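Local coordinates for putative glycosyl hydrolase (Bacteroides thetaiotaomicron VPI-5482, PDB 3K11), which is of unknown function but probably acts as a hydrolase of glycosidic substrates, at residues Glu96-Lys101 / Glu409-Leu414. Sequence-based numbering, arbitrary orientation. Where two conformers were deposited one is given.
Sequences ETTGDK and EMIRLL
T98, which touches I411 across the contact, has its hydroxyl gripped from two sides of the chain: OG1 accepts from the backbone N of D100 (3.0 Å, 165° at the hydrogen) and is also hydrogen-bonded to the carbonyl oxygen of A94. The first of these bonds forms an ST turn as the chain leaves the helix at G99. The other branch of T98 faces the partner helix in an apolar, methyl-to-methyl contact, CG2 meeting CD1 of I411 at 3.7 Å. An alanine at T98 would probably leave the D100 N-H without this acceptor and open a gap beside I411 CD1. CG2 of I411, for its part, lies 3.8 Å from the carbonyl oxygen of T97.

OE2 of E96 lies 3.0 Å from NH2 of R412, the one salt bridge between 96-101 and 409-414. R412 was deposited in two conformers, and the bridge is described for one of them. The carboxylate comes to the guanidinium at its edge, near the guanidinium plane, but the two planes are turned 59° apart, so the pair meets through one oxygen and one nitrogen and not as a flat, two-pronged pair. The R412 chain is bent at chi2 and chi3. Over one face of its guanidinium stands the methyl CG2 of T97, 3.6 Å above the plane and displaced toward the rim; the same methyl is 3.9 Å from R412 NE. The hydroxyl of T97 serves another purpose: OG1 is hydrogen-bonded to the carbonyl oxygen of A408, a second tie to the same helix.

The contact thus joins the C-terminal end of helix 82-98 to helix 400-416, with T97 and R412 nearest in the backbone (CA atoms 5.6 Å apart), a packing consistent with the helical barrel of the six-hairpin clan. Helix 29-45 packs on T98 and I411 through K33, and helix 326-342 binds E409 OE2 through H338 and N341.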
loop_
_atom_site.group_PDB
_atom_site.type_symbol
_atom_site.label_atom_id
_atom_site.label_comp_id
_atom_site.label_asym_id
_atom_site.label_seq_id
_atom_site.Cartn_x
_atom_site.Cartn_y
_atom_site.Cartn_z
ATOM N N GLU A 96 -39.577 -1.537 -5.655
ATOM C CA GLU A 96 -39.682 -0.442 -6.606
ATOM C C GLU A 96 -38.902 -0.678 -7.881
ATOM O O GLU A 96 -39.402 -0.380 -8.958
ATOM C CB GLU A 96 -39.223 0.867 -5.986
ATOM C CG GLU A 96 -39.626 2.078 -6.838
ATOM C CD GLU A 96 -38.951 3.347 -6.394
ATOM O OE1 GLU A 96 -38.785 3.524 -5.156
ATOM O OE2 GLU A 96 -38.596 4.163 -7.284
ATOM N N THR A 97 -37.673 -1.181 -7.787
ATOM C CA THR A 97 -36.887 -1.348 -9.012
ATOM C C THR A 97 -37.259 -2.579 -9.835
ATOM O O THR A 97 -36.934 -2.648 -11.031
ATOM C CB THR A 97 -35.411 -1.402 -8.718
ATOM O OG1 THR A 97 -35.077 -2.632 -8.035
ATOM C CG2 THR A 97 -34.985 -0.212 -7.882
ATOM N N THR A 98 -37.907 -3.558 -9.208
ATOM C CA THR A 98 -38.250 -4.817 -9.872
ATOM C C THR A 98 -39.723 -4.965 -10.124
ATOM O O THR A 98 -40.128 -5.766 -10.960
ATOM C CB THR A 98 -37.836 -6.031 -9.005
ATOM O OG1 THR A 98 -38.647 -6.064 -7.814
ATOM C CG2 THR A 98 -36.353 -5.963 -8.617
ATOM N N GLY A 99 -40.537 -4.262 -9.347
ATOM C CA GLY A 99 -41.962 -4.433 -9.414
ATOM C C GLY A 99 -42.481 -5.696 -8.757
ATOM O O GLY A 99 -43.649 -6.003 -8.883
ATOM N N ASP A 100 -41.634 -6.440 -8.061
ATOM C CA ASP A 100 -42.033 -7.662 -7.394
ATOM C C ASP A 100 -42.610 -7.257 -6.024
ATOM O O ASP A 100 -41.877 -6.930 -5.097
ATOM C CB ASP A 100 -40.803 -8.580 -7.252
ATOM C CG ASP A 100 -41.143 -9.957 -6.744
ATOM O OD1 ASP A 100 -42.258 -10.139 -6.221
ATOM O OD2 ASP A 100 -40.278 -10.856 -6.866
ATOM N N LYS A 101 -43.931 -7.328 -5.894
ATOM C CA LYS A 101 -44.617 -6.934 -4.662
ATOM C C LYS A 101 -44.383 -7.872 -3.503
ATOM O O LYS A 101 -44.748 -7.550 -2.365
ATOM C CB LYS A 101 -46.121 -6.851 -4.920
ATOM C CG LYS A 101 -46.494 -5.781 -5.960
ATOM N N GLU A 409 -30.696 -2.242 -6.816
ATOM C CA GLU A 409 -30.193 -1.051 -7.465
ATOM C C GLU A 409 -29.421 -1.379 -8.738
ATOM O O GLU A 409 -29.490 -0.644 -9.761
ATOM C CB GLU A 409 -29.315 -0.244 -6.483
ATOM C CG GLU A 409 -29.211 1.211 -6.830
ATOM C CD GLU A 409 -30.515 1.982 -6.700
ATOM O OE1 GLU A 409 -31.428 1.514 -6.033
ATOM O OE2 GLU A 409 -30.592 3.049 -7.298
HETATM N N MSE A 410 -28.736 -2.506 -8.737
HETATM C CA MSE A 410 -28.114 -2.981 -9.977
HETATM C C MSE A 410 -29.139 -3.279 -11.060
HETATM O O MSE A 410 -28.907 -2.981 -12.249
HETATM C CB MSE A 410 -27.240 -4.231 -9.731
HETATM C CG MSE A 410 -25.934 -3.998 -9.017
HETATM SE SE MSE A 410 -24.729 -2.887 -9.955
HETATM C CE MSE A 410 -24.743 -3.725 -11.653
ATOM N N ILE A 411 -30.300 -3.799 -10.695
ATOM C CA ILE A 411 -31.354 -4.037 -11.692
ATOM C C ILE A 411 -31.778 -2.717 -12.334
ATOM O O ILE A 411 -31.879 -2.642 -13.575
ATOM C CB ILE A 411 -32.559 -4.811 -11.080
ATOM C CG1 ILE A 411 -32.124 -6.261 -10.795
ATOM C CG2 ILE A 411 -33.872 -4.752 -11.987
ATOM C CD1 ILE A 411 -33.028 -7.052 -9.764
ATOM N N ARG A 412 -31.999 -1.683 -11.511
ATOM C CA ARG A 412 -32.321 -0.346 -12.031
ATOM C C ARG A 412 -31.231 0.127 -12.976
ATOM O O ARG A 412 -31.507 0.573 -14.088
ATOM C CB ARG A 412 -32.439 0.668 -10.897
ATOM C CG ARG A 412 -32.685 2.113 -11.347
ATOM C CD ARG A 412 -34.110 2.321 -11.696
ATOM N NE ARG A 412 -34.920 2.660 -10.522
ATOM C CZ ARG A 412 -36.245 2.499 -10.441
ATOM N NH1 ARG A 412 -36.952 1.957 -11.444
ATOM N NH2 ARG A 412 -36.874 2.855 -9.329
ATOM N N LEU A 413 -29.991 0.050 -12.509
ATOM C CA LEU A 413 -28.834 0.507 -13.315
ATOM C C LEU A 413 -28.762 -0.211 -14.664
ATOM O O LEU A 413 -28.602 0.419 -15.748
ATOM C CB LEU A 413 -27.537 0.288 -12.513
ATOM C CG LEU A 413 -26.210 0.764 -13.134
ATOM C CD1 LEU A 413 -26.214 2.295 -13.341
ATOM C CD2 LEU A 413 -24.999 0.323 -12.293
ATOM N N LEU A 414 -28.885 -1.536 -14.623
ATOM C CA LEU A 414 -28.841 -2.318 -15.866
ATOM C C LEU A 414 -30.027 -2.069 -16.794
ATOM O O LEU A 414 -29.908 -2.251 -18.011
ATOM C CB LEU A 414 -28.719 -3.821 -15.578
ATOM C CG LEU A 414 -27.476 -4.253 -14.796
ATOM C CD1 LEU A 414 -27.675 -5.676 -14.279
ATOM C CD2 LEU A 414 -26.242 -4.139 -15.703
#